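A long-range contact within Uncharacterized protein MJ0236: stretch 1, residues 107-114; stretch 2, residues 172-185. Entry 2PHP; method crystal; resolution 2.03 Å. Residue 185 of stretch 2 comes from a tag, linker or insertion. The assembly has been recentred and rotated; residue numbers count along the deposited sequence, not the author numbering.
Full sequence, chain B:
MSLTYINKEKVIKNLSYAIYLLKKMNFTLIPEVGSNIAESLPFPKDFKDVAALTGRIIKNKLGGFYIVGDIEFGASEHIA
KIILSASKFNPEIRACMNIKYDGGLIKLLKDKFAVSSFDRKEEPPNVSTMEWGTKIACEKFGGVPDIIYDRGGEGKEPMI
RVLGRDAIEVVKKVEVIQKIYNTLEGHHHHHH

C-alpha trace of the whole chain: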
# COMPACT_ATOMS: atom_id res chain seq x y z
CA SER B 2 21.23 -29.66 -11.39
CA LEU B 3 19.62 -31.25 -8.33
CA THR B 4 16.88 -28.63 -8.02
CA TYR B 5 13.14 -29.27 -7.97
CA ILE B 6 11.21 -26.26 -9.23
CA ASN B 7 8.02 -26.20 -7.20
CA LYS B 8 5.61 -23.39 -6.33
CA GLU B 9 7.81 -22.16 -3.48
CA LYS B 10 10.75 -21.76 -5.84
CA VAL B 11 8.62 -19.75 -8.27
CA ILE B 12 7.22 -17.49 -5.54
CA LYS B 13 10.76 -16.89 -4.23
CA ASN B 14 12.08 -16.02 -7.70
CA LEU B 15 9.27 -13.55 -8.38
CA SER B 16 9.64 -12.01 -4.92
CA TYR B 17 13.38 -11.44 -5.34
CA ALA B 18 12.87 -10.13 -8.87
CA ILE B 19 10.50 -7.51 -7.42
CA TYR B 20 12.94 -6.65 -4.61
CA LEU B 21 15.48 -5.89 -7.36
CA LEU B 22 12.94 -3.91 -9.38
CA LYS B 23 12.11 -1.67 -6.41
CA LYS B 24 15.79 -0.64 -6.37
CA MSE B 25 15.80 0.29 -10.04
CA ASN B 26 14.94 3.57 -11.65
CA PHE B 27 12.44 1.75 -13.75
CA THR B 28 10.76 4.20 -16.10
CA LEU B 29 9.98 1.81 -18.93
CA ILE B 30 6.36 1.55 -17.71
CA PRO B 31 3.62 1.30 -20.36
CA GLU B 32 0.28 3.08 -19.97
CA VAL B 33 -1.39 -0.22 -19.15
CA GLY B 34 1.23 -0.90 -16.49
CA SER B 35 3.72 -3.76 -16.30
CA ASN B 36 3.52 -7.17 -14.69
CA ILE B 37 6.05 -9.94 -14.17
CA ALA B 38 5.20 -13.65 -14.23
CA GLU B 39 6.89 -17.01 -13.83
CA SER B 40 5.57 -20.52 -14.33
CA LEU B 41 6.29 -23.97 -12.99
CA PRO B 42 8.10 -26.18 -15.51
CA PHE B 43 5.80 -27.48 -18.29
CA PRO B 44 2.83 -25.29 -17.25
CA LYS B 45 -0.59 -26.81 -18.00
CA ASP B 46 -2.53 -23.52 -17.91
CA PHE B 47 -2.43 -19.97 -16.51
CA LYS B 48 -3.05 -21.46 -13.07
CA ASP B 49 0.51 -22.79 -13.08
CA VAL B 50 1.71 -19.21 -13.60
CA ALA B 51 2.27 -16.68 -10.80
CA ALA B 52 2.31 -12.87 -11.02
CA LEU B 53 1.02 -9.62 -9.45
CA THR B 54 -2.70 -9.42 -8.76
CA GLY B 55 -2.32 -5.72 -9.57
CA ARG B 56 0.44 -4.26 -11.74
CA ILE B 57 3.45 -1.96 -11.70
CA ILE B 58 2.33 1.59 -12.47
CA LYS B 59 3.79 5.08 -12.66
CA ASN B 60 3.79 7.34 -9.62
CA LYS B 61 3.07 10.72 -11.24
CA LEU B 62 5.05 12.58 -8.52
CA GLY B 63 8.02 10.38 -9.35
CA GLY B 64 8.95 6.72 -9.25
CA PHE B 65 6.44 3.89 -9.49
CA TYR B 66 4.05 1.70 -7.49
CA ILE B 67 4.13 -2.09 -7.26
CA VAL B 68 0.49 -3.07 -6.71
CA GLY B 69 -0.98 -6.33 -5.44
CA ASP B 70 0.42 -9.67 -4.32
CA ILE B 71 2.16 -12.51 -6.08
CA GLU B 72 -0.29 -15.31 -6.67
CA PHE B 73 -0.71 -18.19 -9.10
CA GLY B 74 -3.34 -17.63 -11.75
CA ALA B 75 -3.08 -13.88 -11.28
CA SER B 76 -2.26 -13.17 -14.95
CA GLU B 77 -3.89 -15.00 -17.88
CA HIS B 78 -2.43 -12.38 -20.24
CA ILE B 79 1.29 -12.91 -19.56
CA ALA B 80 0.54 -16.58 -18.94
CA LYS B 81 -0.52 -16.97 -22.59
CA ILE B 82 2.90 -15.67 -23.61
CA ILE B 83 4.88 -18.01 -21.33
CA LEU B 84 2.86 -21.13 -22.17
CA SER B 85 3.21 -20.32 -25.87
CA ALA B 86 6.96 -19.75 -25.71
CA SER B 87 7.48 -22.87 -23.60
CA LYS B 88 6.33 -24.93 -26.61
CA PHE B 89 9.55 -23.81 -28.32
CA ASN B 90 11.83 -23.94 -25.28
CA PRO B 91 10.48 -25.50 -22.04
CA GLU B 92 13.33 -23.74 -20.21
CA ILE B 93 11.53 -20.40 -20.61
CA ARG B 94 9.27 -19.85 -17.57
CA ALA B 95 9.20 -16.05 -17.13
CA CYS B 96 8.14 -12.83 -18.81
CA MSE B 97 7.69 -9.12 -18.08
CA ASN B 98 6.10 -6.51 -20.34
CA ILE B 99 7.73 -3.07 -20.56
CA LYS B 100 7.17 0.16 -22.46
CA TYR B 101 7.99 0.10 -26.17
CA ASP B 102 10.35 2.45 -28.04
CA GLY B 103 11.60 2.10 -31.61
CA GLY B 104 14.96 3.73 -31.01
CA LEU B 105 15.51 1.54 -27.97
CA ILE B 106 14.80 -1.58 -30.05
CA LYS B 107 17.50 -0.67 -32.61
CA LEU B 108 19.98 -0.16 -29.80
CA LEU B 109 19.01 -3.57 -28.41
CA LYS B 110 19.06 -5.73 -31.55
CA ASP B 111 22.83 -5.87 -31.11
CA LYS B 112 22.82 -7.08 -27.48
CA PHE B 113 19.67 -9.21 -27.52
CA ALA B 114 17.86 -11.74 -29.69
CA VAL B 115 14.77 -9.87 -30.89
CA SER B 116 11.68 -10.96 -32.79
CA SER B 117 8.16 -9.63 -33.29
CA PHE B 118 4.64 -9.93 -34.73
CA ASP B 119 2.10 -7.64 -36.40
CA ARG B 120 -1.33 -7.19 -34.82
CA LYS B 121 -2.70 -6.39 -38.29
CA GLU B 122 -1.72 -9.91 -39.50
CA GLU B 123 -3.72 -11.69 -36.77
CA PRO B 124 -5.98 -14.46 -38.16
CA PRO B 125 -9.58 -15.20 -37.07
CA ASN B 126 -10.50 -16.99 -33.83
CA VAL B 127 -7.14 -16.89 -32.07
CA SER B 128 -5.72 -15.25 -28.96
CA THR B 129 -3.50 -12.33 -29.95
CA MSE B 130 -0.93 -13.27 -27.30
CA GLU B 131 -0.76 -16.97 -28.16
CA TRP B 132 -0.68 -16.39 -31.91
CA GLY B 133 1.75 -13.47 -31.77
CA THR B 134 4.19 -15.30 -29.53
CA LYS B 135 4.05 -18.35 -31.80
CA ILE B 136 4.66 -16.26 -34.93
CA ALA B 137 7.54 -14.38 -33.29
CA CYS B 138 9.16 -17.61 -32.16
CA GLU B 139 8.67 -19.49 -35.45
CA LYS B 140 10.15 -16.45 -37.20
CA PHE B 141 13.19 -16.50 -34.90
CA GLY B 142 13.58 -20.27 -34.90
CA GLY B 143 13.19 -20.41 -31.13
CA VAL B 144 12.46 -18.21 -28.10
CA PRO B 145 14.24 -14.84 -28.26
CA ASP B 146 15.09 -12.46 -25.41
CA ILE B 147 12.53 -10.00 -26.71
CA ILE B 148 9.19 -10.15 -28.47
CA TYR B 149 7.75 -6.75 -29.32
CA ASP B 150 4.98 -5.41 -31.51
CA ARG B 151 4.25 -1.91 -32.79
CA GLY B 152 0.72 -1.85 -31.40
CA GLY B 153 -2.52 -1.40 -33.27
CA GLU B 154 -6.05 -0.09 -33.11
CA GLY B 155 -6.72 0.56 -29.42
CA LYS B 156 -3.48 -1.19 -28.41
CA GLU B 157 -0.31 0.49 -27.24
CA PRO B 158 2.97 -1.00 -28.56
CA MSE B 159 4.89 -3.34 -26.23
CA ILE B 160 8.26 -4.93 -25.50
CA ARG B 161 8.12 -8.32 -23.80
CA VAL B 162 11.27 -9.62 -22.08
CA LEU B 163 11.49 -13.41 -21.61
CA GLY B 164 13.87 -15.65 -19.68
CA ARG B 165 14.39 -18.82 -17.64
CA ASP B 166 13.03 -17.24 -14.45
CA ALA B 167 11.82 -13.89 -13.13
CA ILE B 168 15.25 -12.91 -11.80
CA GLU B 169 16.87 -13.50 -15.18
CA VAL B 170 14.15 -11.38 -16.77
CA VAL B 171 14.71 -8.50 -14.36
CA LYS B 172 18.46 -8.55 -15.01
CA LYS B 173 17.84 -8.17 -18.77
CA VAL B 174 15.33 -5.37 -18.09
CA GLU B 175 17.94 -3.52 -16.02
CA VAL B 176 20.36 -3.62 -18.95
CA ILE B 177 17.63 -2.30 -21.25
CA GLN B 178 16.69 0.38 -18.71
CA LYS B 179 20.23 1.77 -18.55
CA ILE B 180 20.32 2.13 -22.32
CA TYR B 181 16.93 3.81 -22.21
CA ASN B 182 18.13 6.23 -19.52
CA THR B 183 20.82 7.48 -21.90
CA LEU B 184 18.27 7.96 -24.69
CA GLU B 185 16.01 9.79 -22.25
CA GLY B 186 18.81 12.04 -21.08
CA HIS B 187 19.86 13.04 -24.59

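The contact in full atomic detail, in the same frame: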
# COMPACT_ATOMS: atom_id res chain seq x y z
N LYS B 107 16.31 -0.68 -31.76
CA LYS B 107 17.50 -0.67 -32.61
C LYS B 107 18.76 -0.82 -31.78
O LYS B 107 19.66 -1.58 -32.13
CB LYS B 107 17.60 0.64 -33.40
CG LYS B 107 16.48 0.86 -34.39
CD LYS B 107 16.65 2.19 -35.12
CE LYS B 107 15.47 2.45 -36.04
NZ LYS B 107 15.57 3.80 -36.68
N LEU B 108 18.83 -0.09 -30.67
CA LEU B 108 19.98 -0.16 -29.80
C LEU B 108 20.09 -1.50 -29.09
O LEU B 108 21.15 -1.83 -28.55
CB LEU B 108 19.92 0.94 -28.74
CG LEU B 108 20.11 2.38 -29.21
CD1 LEU B 108 20.11 3.30 -28.02
CD2 LEU B 108 21.42 2.51 -29.95
N LEU B 109 19.01 -2.27 -29.08
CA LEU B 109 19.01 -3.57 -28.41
C LEU B 109 19.32 -4.74 -29.32
O LEU B 109 19.95 -5.71 -28.89
CB LEU B 109 17.65 -3.83 -27.74
CG LEU B 109 17.24 -2.99 -26.53
CD1 LEU B 109 15.95 -3.56 -25.96
CD2 LEU B 109 18.34 -3.00 -25.48
N LYS B 110 18.86 -4.66 -30.57
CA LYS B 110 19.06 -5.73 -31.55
C LYS B 110 20.51 -6.19 -31.71
O LYS B 110 20.78 -7.17 -32.40
CB LYS B 110 18.49 -5.31 -32.90
CG LYS B 110 16.96 -5.21 -32.88
CD LYS B 110 16.37 -4.98 -34.26
CE LYS B 110 14.85 -5.11 -34.22
NZ LYS B 110 14.18 -4.70 -35.49
N ASP B 111 21.43 -5.50 -31.05
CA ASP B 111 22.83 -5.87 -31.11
C ASP B 111 23.26 -6.62 -29.84
O ASP B 111 24.25 -7.37 -29.86
CB ASP B 111 23.68 -4.62 -31.30
CG ASP B 111 23.36 -3.88 -32.59
OD1 ASP B 111 23.58 -4.47 -33.68
OD2 ASP B 111 22.89 -2.73 -32.52
N LYS B 112 22.51 -6.43 -28.76
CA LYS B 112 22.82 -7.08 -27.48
C LYS B 112 21.82 -8.18 -27.11
O LYS B 112 22.07 -8.98 -26.20
CB LYS B 112 22.84 -6.02 -26.37
CG LYS B 112 23.82 -4.90 -26.62
CD LYS B 112 23.65 -3.76 -25.63
CE LYS B 112 24.53 -2.58 -26.05
NZ LYS B 112 24.60 -1.51 -25.02
N PHE B 113 20.70 -8.22 -27.81
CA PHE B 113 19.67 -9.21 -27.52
C PHE B 113 19.08 -9.84 -28.77
O PHE B 113 19.13 -9.26 -29.86
CB PHE B 113 18.53 -8.55 -26.73
CG PHE B 113 18.91 -8.11 -25.35
CD1 PHE B 113 19.06 -9.04 -24.33
CD2 PHE B 113 19.13 -6.77 -25.07
CE1 PHE B 113 19.41 -8.65 -23.04
CE2 PHE B 113 19.49 -6.36 -23.78
CZ PHE B 113 19.63 -7.31 -22.77
N ALA B 114 18.53 -11.04 -28.60
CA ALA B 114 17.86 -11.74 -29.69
C ALA B 114 16.47 -11.12 -29.67
O ALA B 114 15.78 -11.16 -28.65
CB ALA B 114 17.78 -13.23 -29.40
N LYS B 172 17.08 -8.94 -14.72
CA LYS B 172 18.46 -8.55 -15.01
C LYS B 172 18.53 -7.99 -16.43
O LYS B 172 19.18 -6.97 -16.66
CB LYS B 172 19.40 -9.76 -14.86
CG LYS B 172 19.54 -10.26 -13.42
CD LYS B 172 20.18 -9.22 -12.52
CE LYS B 172 20.33 -9.75 -11.09
NZ LYS B 172 21.06 -11.06 -11.08
N LYS B 173 17.86 -8.65 -17.39
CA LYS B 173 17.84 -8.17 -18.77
C LYS B 173 17.19 -6.78 -18.83
O LYS B 173 17.70 -5.87 -19.50
CB LYS B 173 17.06 -9.13 -19.68
CG LYS B 173 17.71 -10.49 -19.86
CD LYS B 173 16.89 -11.38 -20.79
CE LYS B 173 17.36 -12.83 -20.73
NZ LYS B 173 16.57 -13.69 -21.66
N VAL B 174 16.06 -6.64 -18.14
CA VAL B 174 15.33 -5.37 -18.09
C VAL B 174 16.21 -4.24 -17.56
O VAL B 174 16.11 -3.10 -18.03
CB VAL B 174 14.06 -5.48 -17.20
CG1 VAL B 174 13.52 -4.08 -16.90
CG2 VAL B 174 12.99 -6.31 -17.91
N GLU B 175 17.05 -4.53 -16.58
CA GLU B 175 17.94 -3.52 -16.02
C GLU B 175 18.92 -3.04 -17.09
O GLU B 175 19.22 -1.85 -17.19
CB GLU B 175 18.70 -4.08 -14.83
CG GLU B 175 19.76 -3.15 -14.25
CD GLU B 175 20.46 -3.75 -13.06
OE1 GLU B 175 20.85 -4.94 -13.14
OE2 GLU B 175 20.63 -3.05 -12.04
N VAL B 176 19.43 -3.97 -17.89
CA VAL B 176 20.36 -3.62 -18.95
C VAL B 176 19.65 -2.70 -19.94
O VAL B 176 20.19 -1.66 -20.32
CB VAL B 176 20.85 -4.90 -19.69
CG1 VAL B 176 21.70 -4.51 -20.90
CG2 VAL B 176 21.65 -5.78 -18.74
N ILE B 177 18.43 -3.08 -20.32
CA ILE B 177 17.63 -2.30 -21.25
C ILE B 177 17.34 -0.91 -20.68
O ILE B 177 17.42 0.09 -21.40
CB ILE B 177 16.28 -3.01 -21.55
CG1 ILE B 177 16.54 -4.30 -22.33
CG2 ILE B 177 15.36 -2.09 -22.33
CD1 ILE B 177 15.29 -5.13 -22.57
N GLN B 178 17.02 -0.87 -19.40
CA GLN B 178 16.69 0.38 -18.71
C GLN B 178 17.85 1.37 -18.75
O GLN B 178 17.64 2.57 -18.98
CB GLN B 178 16.31 0.08 -17.25
CG GLN B 178 15.95 1.31 -16.43
CD GLN B 178 14.65 1.94 -16.86
OE1 GLN B 178 13.58 1.34 -16.73
NE2 GLN B 178 14.72 3.17 -17.37
N LYS B 179 19.07 0.89 -18.53
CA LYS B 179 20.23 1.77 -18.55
C LYS B 179 20.46 2.39 -19.91
O LYS B 179 20.87 3.54 -20.01
CB LYS B 179 21.48 1.01 -18.09
CG LYS B 179 21.51 0.83 -16.59
CD LYS B 179 22.66 -0.03 -16.12
CE LYS B 179 22.57 -0.27 -14.62
NZ LYS B 179 23.59 -1.25 -14.14
N ILE B 180 20.18 1.63 -20.96
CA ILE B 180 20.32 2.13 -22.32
C ILE B 180 19.26 3.20 -22.50
O ILE B 180 19.54 4.30 -22.98
CB ILE B 180 20.13 0.99 -23.34
CG1 ILE B 180 21.27 -0.02 -23.21
CG2 ILE B 180 20.02 1.56 -24.76
CD1 ILE B 180 21.16 -1.21 -24.15
N TYR B 181 18.04 2.88 -22.09
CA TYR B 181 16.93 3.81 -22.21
C TYR B 181 17.21 5.11 -21.46
O TYR B 181 16.85 6.19 -21.94
CB TYR B 181 15.65 3.17 -21.67
CG TYR B 181 14.41 4.01 -21.91
CD1 TYR B 181 13.92 4.20 -23.19
CD2 TYR B 181 13.74 4.59 -20.84
CE1 TYR B 181 12.77 4.95 -23.42
CE2 TYR B 181 12.58 5.35 -21.05
CZ TYR B 181 12.11 5.52 -22.33
OH TYR B 181 10.98 6.26 -22.54
N ASN B 182 17.84 5.02 -20.29
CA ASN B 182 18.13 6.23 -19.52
C ASN B 182 18.99 7.20 -20.32
O ASN B 182 18.80 8.41 -20.24
CB ASN B 182 18.86 5.90 -18.20
CG ASN B 182 17.95 5.20 -17.19
OD1 ASN B 182 16.74 5.44 -17.14
ND2 ASN B 182 18.55 4.35 -16.35
N THR B 183 19.94 6.66 -21.09
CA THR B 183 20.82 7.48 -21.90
C THR B 183 19.99 8.16 -22.99
O THR B 183 20.12 9.35 -23.23
CB THR B 183 21.93 6.63 -22.56
OG1 THR B 183 22.63 5.91 -21.54
CG2 THR B 183 22.93 7.51 -23.30
N LEU B 184 19.12 7.39 -23.64
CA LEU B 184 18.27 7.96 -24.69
C LEU B 184 17.42 9.07 -24.10
O LEU B 184 17.27 10.13 -24.70
CB LEU B 184 17.33 6.90 -25.27
CG LEU B 184 17.90 5.71 -26.03
CD1 LEU B 184 16.74 4.89 -26.57
CD2 LEU B 184 18.79 6.18 -27.16
N GLU B 185 16.86 8.82 -22.92
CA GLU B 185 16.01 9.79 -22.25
C GLU B 185 16.76 11.06 -21.89
O GLU B 185 16.21 12.16 -21.98
CB GLU B 185 15.43 9.17 -20.97
CG GLU B 185 14.34 8.14 -21.22
CD GLU B 185 12.99 8.78 -21.50
OE1 GLU B 185 12.88 9.46 -22.53
OE2 GLU B 185 12.07 8.59 -20.69

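Stretch 2 is helical throughout, from K172 to E185, and the helix begins earlier in the chain. Stretch 1 enters as helix and leaves as loop. The two run in opposite senses: L108 lies nearest I180, L109 nearest I177, and F113 nearest K173. The CA atoms of L109 and I177 are 7.4 Å apart, and those of L108 and I180 are 7.8 Å apart. At F113 and K173 the CA-to-CA gap widens to 9.0 Å, and the large phenylalanine side chain spans it.

No hydrogen bond crosses between the stretches. The contact is made by side chains, mostly apolar, and buries 422 Å² in total. Each backbone bonds within itself. In stretch 1 the carbonyl O of L109 accepts from both K112 N (2.7 Å) and F113 N (2.8 Å). These bonds hold the turn that brings L109, K112 and F113 to the same helix.

I180 is the main bump on stretch 2. Its CA-to-CB bond points toward stretch 1, and its side chain fits among L108, L109 and K112. I180 CG2 lies 3.7 Å from L108 CD1, while I180 CD1 lies 3.6 Å from L109 CD2. The same I180 CD1 is also 3.6 Å from K112 NZ. This last pair offers the amine no polar partner; it is a packing contact.

L108 bridges one helical turn. Its CD1 touches I180 and also reaches L184, where L108 CD1 and L184 CD2 are 3.3 Å apart. This is a tight approach for two methyl groups.

L109 is buried and also meets two residues. L109 CD1 is 3.8 Å from I177 CG1, and L109 CD2 is 3.9 Å from the same atom. CD2 thus touches both I177 and I180.

F113 fills the hollow between K173, V176 and I177. Its CZ meets V176 CG1 at 4.0 Å, with the methyl at the ring edge, near the ring plane. F113 CE2 lies 3.9 Å from I177 CG1, and F113 CE1 lies 4.0 Å from K173 CG; both approaches are oblique. K173 contributes the aliphatic part of its chain here. Its end leads away, and its NZ is hydrogen-bonded elsewhere in the structure.

The contacting residues of stretch 2 follow helix periodicity: K173, V176, I177, I180 and L184 line one side. V174 points away. Q178 is out of reach of stretch 1, and its NE2 donates to N182 OD1 at 3.0 Å. E185, a tag residue, takes no part in the contact.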